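Local coordinates for protein monoglyceride lipase (Saccharomyces cerevisiae, PDB 4ZWN) that hydrolyses monoacylglycerols, with a strong preference for monounsaturated ones, to free fatty acids and glycerol, and also takes part in breaking down fatty acid ethyl esters, at residues Val60-Glu72 with Ile136-Cys150. The protein carries 2 engineered substitutions. Residues are numbered along the deposited sequence; the frame is centred on the assembly and turned at random.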
loop_
_atom_site.group_PDB
_atom_site.type_symbol
_atom_site.label_atom_id
_atom_site.label_comp_id
_atom_site.label_asym_id
_atom_site.label_seq_id
_atom_site.Cartn_x
_atom_site.Cartn_y
_atom_site.Cartn_z
ATOM N N VAL A 60 16.277 -12.355 11.404
ATOM C CA VAL A 60 15.134 -11.980 10.608
ATOM C C VAL A 60 14.134 -13.080 10.552
ATOM O O VAL A 60 14.461 -14.170 10.222
ATOM C CB VAL A 60 15.560 -11.779 9.159
ATOM C CG1 VAL A 60 14.473 -11.121 8.358
ATOM C CG2 VAL A 60 16.853 -11.006 9.067
ATOM N N ARG A 61 12.893 -12.752 10.831
ATOM C CA ARG A 61 11.763 -13.670 10.751
ATOM C C ARG A 61 11.165 -13.658 9.352
ATOM O O ARG A 61 10.644 -14.668 8.880
ATOM C CB ARG A 61 10.695 -13.306 11.779
ATOM C CG ARG A 61 11.147 -13.431 13.217
ATOM C CD ARG A 61 9.990 -13.147 14.148
ATOM N NE ARG A 61 8.880 -14.059 13.900
ATOM C CZ ARG A 61 8.625 -15.138 14.633
ATOM N NH1 ARG A 61 9.398 -15.435 15.668
ATOM N NH2 ARG A 61 7.593 -15.915 14.335
ATOM N N GLY A 62 11.242 -12.503 8.696
ATOM C CA GLY A 62 10.720 -12.342 7.352
ATOM C C GLY A 62 10.899 -10.937 6.804
ATOM O O GLY A 62 11.276 -10.012 7.529
ATOM N N ARG A 63 10.635 -10.774 5.511
ATOM C CA ARG A 63 10.692 -9.459 4.880
ATOM C C ARG A 63 9.319 -9.052 4.351
ATOM O O ARG A 63 8.591 -9.878 3.796
ATOM C CB ARG A 63 11.718 -9.446 3.744
ATOM C CG ARG A 63 11.905 -8.079 3.097
ATOM C CD ARG A 63 12.906 -8.123 1.957
ATOM N NE ARG A 63 14.226 -8.555 2.406
ATOM C CZ ARG A 63 15.327 -8.483 1.664
ATOM N NH1 ARG A 63 15.266 -7.986 0.435
ATOM N NH2 ARG A 63 16.489 -8.901 2.151
ATOM N N VAL A 64 8.965 -7.781 4.526
ATOM C CA VAL A 64 7.692 -7.278 4.019
ATOM C C VAL A 64 7.892 -6.255 2.901
ATOM O O VAL A 64 8.574 -5.246 3.081
ATOM C CB VAL A 64 6.844 -6.631 5.135
ATOM C CG1 VAL A 64 5.426 -6.407 4.646
ATOM C CG2 VAL A 64 6.834 -7.503 6.382
ATOM N N LEU A 65 7.291 -6.530 1.748
ATOM C CA LEU A 65 7.305 -5.615 0.613
ATOM C C LEU A 65 6.154 -4.615 0.741
ATOM O O LEU A 65 4.986 -5.001 0.761
ATOM C CB LEU A 65 7.191 -6.394 -0.702
ATOM C CG LEU A 65 7.851 -5.853 -1.977
ATOM C CD1 LEU A 65 7.510 -6.747 -3.159
ATOM C CD2 LEU A 65 7.461 -4.415 -2.270
ATOM N N LEU A 66 6.481 -3.329 0.813
ATOM C CA LEU A 66 5.453 -2.313 1.004
ATOM C C LEU A 66 5.084 -1.607 -0.301
ATOM O O LEU A 66 5.933 -1.010 -0.963
ATOM C CB LEU A 66 5.910 -1.286 2.042
ATOM C CG LEU A 66 6.420 -1.837 3.378
ATOM C CD1 LEU A 66 6.612 -0.716 4.377
ATOM C CD2 LEU A 66 5.480 -2.884 3.941
ATOM N N ILE A 67 3.808 -1.687 -0.663
ATOM C CA ILE A 67 3.288 -0.984 -1.829
ATOM C C ILE A 67 2.510 0.248 -1.380
ATOM O O ILE A 67 1.395 0.130 -0.868
ATOM C CB ILE A 67 2.374 -1.883 -2.680
ATOM C CG1 ILE A 67 3.039 -3.235 -2.935
ATOM C CG2 ILE A 67 2.022 -1.194 -3.994
ATOM C CD1 ILE A 67 2.169 -4.209 -3.692
ATOM N N HIS A 68 3.099 1.426 -1.569
ATOM C CA HIS A 68 2.494 2.664 -1.084
ATOM C C HIS A 68 1.244 3.034 -1.874
ATOM O O HIS A 68 0.979 2.482 -2.943
ATOM C CB HIS A 68 3.503 3.820 -1.123
ATOM C CG HIS A 68 3.876 4.269 -2.506
ATOM N ND1 HIS A 68 3.056 5.063 -3.277
ATOM C CD2 HIS A 68 4.991 4.052 -3.242
ATOM C CE1 HIS A 68 3.643 5.307 -4.436
ATOM N NE2 HIS A 68 4.821 4.704 -4.440
ATOM N N GLY A 69 0.476 3.973 -1.331
ATOM C CA GLY A 69 -0.733 4.438 -1.982
ATOM C C GLY A 69 -0.501 5.678 -2.823
ATOM O O GLY A 69 0.595 6.246 -2.830
ATOM N N PHE A 70 -1.541 6.092 -3.541
ATOM C CA PHE A 70 -1.478 7.289 -4.364
ATOM C C PHE A 70 -1.104 8.498 -3.513
ATOM O O PHE A 70 -1.699 8.732 -2.461
ATOM C CB PHE A 70 -2.818 7.517 -5.069
ATOM C CG PHE A 70 -2.832 8.714 -5.983
ATOM C CD1 PHE A 70 -1.997 8.769 -7.088
ATOM C CD2 PHE A 70 -3.693 9.774 -5.746
ATOM C CE1 PHE A 70 -2.011 9.865 -7.934
ATOM C CE2 PHE A 70 -3.714 10.873 -6.588
ATOM C CZ PHE A 70 -2.871 10.918 -7.683
ATOM N N GLY A 71 -0.101 9.246 -3.961
ATOM C CA GLY A 71 0.341 10.430 -3.247
ATOM C C GLY A 71 1.371 10.172 -2.165
ATOM O O GLY A 71 1.918 11.111 -1.585
ATOM N N GLU A 72 1.637 8.899 -1.891
ATOM C CA GLU A 72 2.585 8.525 -0.850
ATOM C C GLU A 72 3.984 8.281 -1.412
ATOM O O GLU A 72 4.190 8.306 -2.626
ATOM C CB GLU A 72 2.096 7.280 -0.106
ATOM C CG GLU A 72 0.846 7.501 0.737
ATOM C CD GLU A 72 0.491 6.284 1.567
ATOM O OE1 GLU A 72 1.005 5.187 1.259
ATOM O OE2 GLU A 72 -0.293 6.423 2.533
ATOM N N ILE A 136 14.262 -16.734 4.100
ATOM C CA ILE A 136 13.223 -16.015 4.832
ATOM C C ILE A 136 12.010 -15.727 3.948
ATOM O O ILE A 136 12.147 -15.500 2.745
ATOM C CB ILE A 136 13.755 -14.687 5.415
ATOM C CG1 ILE A 136 14.180 -13.737 4.299
ATOM C CG2 ILE A 136 14.913 -14.948 6.366
ATOM C CD1 ILE A 136 14.582 -12.373 4.792
ATOM N N PRO A 137 10.811 -15.742 4.549
ATOM C CA PRO A 137 9.564 -15.530 3.808
ATOM C C PRO A 137 9.375 -14.082 3.365
ATOM O O PRO A 137 9.802 -13.156 4.060
ATOM C CB PRO A 137 8.489 -15.932 4.819
ATOM C CG PRO A 137 9.114 -15.658 6.144
ATOM C CD PRO A 137 10.564 -16.001 5.979
ATOM N N LEU A 138 8.739 -13.901 2.211
ATOM C CA LEU A 138 8.450 -12.573 1.685
ATOM C C LEU A 138 6.956 -12.288 1.724
ATOM O O LEU A 138 6.167 -12.981 1.080
ATOM C CB LEU A 138 8.966 -12.436 0.252
ATOM C CG LEU A 138 8.725 -11.080 -0.412
ATOM C CD1 LEU A 138 9.466 -9.975 0.330
ATOM C CD2 LEU A 138 9.135 -11.117 -1.876
ATOM N N PHE A 139 6.574 -11.267 2.485
ATOM C CA PHE A 139 5.176 -10.868 2.594
ATOM C C PHE A 139 4.917 -9.603 1.785
ATOM O O PHE A 139 5.837 -8.829 1.519
ATOM C CB PHE A 139 4.790 -10.650 4.060
ATOM C CG PHE A 139 4.831 -11.903 4.893
ATOM C CD1 PHE A 139 6.001 -12.294 5.527
ATOM C CD2 PHE A 139 3.700 -12.686 5.044
ATOM C CE1 PHE A 139 6.042 -13.445 6.292
ATOM C CE2 PHE A 139 3.735 -13.839 5.806
ATOM C CZ PHE A 139 4.907 -14.218 6.433
ATOM N N MET A 140 3.662 -9.398 1.395
ATOM C CA MET A 140 3.293 -8.238 0.593
ATOM C C MET A 140 2.249 -7.379 1.307
ATOM O O MET A 140 1.212 -7.874 1.746
ATOM C CB MET A 140 2.776 -8.680 -0.781
ATOM C CG MET A 140 2.372 -7.532 -1.698
ATOM S SD MET A 140 1.956 -8.074 -3.370
ATOM C CE MET A 140 3.550 -8.648 -3.948
ATOM N N TRP A 141 2.541 -6.087 1.413
ATOM C CA TRP A 141 1.688 -5.130 2.110
ATOM C C TRP A 141 1.365 -3.963 1.189
ATOM O O TRP A 141 2.212 -3.529 0.412
ATOM C CB TRP A 141 2.383 -4.636 3.381
ATOM C CG TRP A 141 1.667 -3.553 4.147
ATOM C CD1 TRP A 141 0.865 -3.721 5.238
ATOM C CD2 TRP A 141 1.722 -2.140 3.903
ATOM N NE1 TRP A 141 0.407 -2.503 5.682
ATOM C CE2 TRP A 141 0.917 -1.516 4.880
ATOM C CE3 TRP A 141 2.365 -1.342 2.951
ATOM C CZ2 TRP A 141 0.740 -0.133 4.933
ATOM C CZ3 TRP A 141 2.187 0.034 3.005
ATOM C CH2 TRP A 141 1.382 0.623 3.990
ATOM N N GLY A 142 0.142 -3.456 1.274
ATOM C CA GLY A 142 -0.258 -2.330 0.453
ATOM C C GLY A 142 -1.308 -1.473 1.127
ATOM O O GLY A 142 -2.192 -1.989 1.810
ATOM N N HIS A 143 -1.209 -0.159 0.943
ATOM C CA HIS A 143 -2.203 0.755 1.490
ATOM C C HIS A 143 -3.000 1.445 0.389
ATOM O O HIS A 143 -2.434 1.915 -0.596
ATOM C CB HIS A 143 -1.545 1.809 2.379
ATOM C CG HIS A 143 -2.486 2.891 2.809
ATOM N ND1 HIS A 143 -3.533 2.663 3.675
ATOM C CD2 HIS A 143 -2.554 4.200 2.469
ATOM C CE1 HIS A 143 -4.199 3.788 3.863
ATOM N NE2 HIS A 143 -3.625 4.737 3.141
ATOM N N SER A 144 -4.316 1.506 0.576
ATOM C CA SER A 144 -5.232 2.167 -0.371
ATOM C C SER A 144 -4.945 1.647 -1.778
ATOM O O SER A 144 -5.152 0.466 -2.063
ATOM C CB SER A 144 -5.046 3.683 -0.292
ATOM O OG SER A 144 -6.120 4.350 -0.929
ATOM N N MET A 145 -4.479 2.531 -2.656
ATOM C CA MET A 145 -4.109 2.147 -4.016
ATOM C C MET A 145 -3.144 0.962 -4.007
ATOM O O MET A 145 -3.268 0.052 -4.822
ATOM C CB MET A 145 -3.471 3.323 -4.762
ATOM C CG MET A 145 -3.116 3.015 -6.207
ATOM S SD MET A 145 -1.988 4.233 -6.913
ATOM C CE MET A 145 -0.495 3.881 -5.983
ATOM N N GLY A 146 -2.194 0.986 -3.078
ATOM C CA GLY A 146 -1.258 -0.110 -2.908
ATOM C C GLY A 146 -1.947 -1.367 -2.410
ATOM O O GLY A 146 -1.529 -2.481 -2.726
ATOM N N GLY A 147 -3.004 -1.184 -1.624
ATOM C CA GLY A 147 -3.823 -2.293 -1.169
ATOM C C GLY A 147 -4.564 -2.966 -2.312
ATOM O O GLY A 147 -4.659 -4.192 -2.364
ATOM N N GLY A 148 -5.088 -2.163 -3.234
ATOM C CA GLY A 148 -5.765 -2.687 -4.407
ATOM C C GLY A 148 -4.810 -3.465 -5.293
ATOM O O GLY A 148 -5.169 -4.495 -5.865
ATOM N N ILE A 149 -3.585 -2.962 -5.403
ATOM C CA ILE A 149 -2.541 -3.631 -6.167
ATOM C C ILE A 149 -2.151 -4.939 -5.489
ATOM O O ILE A 149 -2.003 -5.973 -6.145
ATOM C CB ILE A 149 -1.300 -2.726 -6.321
ATOM C CG1 ILE A 149 -1.653 -1.489 -7.150
ATOM C CG2 ILE A 149 -0.147 -3.489 -6.961
ATOM C CD1 ILE A 149 -0.587 -0.417 -7.135
ATOM N N CYS A 150 -2.006 -4.885 -4.168
ATOM C CA CYS A 150 -1.619 -6.048 -3.377
ATOM C C CYS A 150 -2.613 -7.202 -3.495
ATOM O O CYS A 150 -2.221 -8.344 -3.733
ATOM C CB CYS A 150 -1.463 -5.656 -1.910
ATOM S SG CYS A 150 -1.155 -7.053 -0.817
HETATM O O HOH W 1 -3.894 5.601 -2.525
#
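Six backbone hydrogen bonds, running from Arg63 N to Pro137 O at one end to His143 N and Ile67 O at the other, zip strands 62-67 and 138-143 together as parallel neighbours in the central sheet of this alpha/beta hydrolase. The last is the longest, 3.2 Å from His143 N to Ile67 O, and the same oxygen also receives CA-H contacts from Gly142 and Gly146. Gly146 CA lies 3.4 Å from Ile67 O, an approach that a side chain turned this way would block.

Apolar packing differs on the two faces. On one, Leu66 CD2 lies obliquely against the indole, 3.6 Å from Trp141 CE3, while Val64 CG1 meets Trp141 CB. On the other, Ile67 CG1 is anti to the carbonyl carbon (chi1 -48°), which carries CD1 to Met140 CG at 3.9 Å, with Ile149 and Cys150 of the helix close by.

Polar groups gather at and beyond the C-terminal ends of the strands. Glu72 OE1 accepts a nearly straight bond from Gly69 N (2.9 Å), met from above the carboxylate plane, within a type II turn closed by Glu72 N to Gly69 O. Glu72 OE2 closely approaches a ring carbon, His143 CD2, obliquely at 3.2 Å, while His143 ND1 bonds to Ser169 OG. An alanine in place of Glu72 would probably leave Gly69 N without this acceptor and the His143 ring without its carboxylate neighbour.

As a worked example of the GXSXG nucleophile elbow, the contact implies that Gly142 and Gly146 let strand and helix close round Ile67 O, while Phe70 N and Met145 N converge on one water beside Ser144, the inferred nucleophile, consistent with an oxyanion hole.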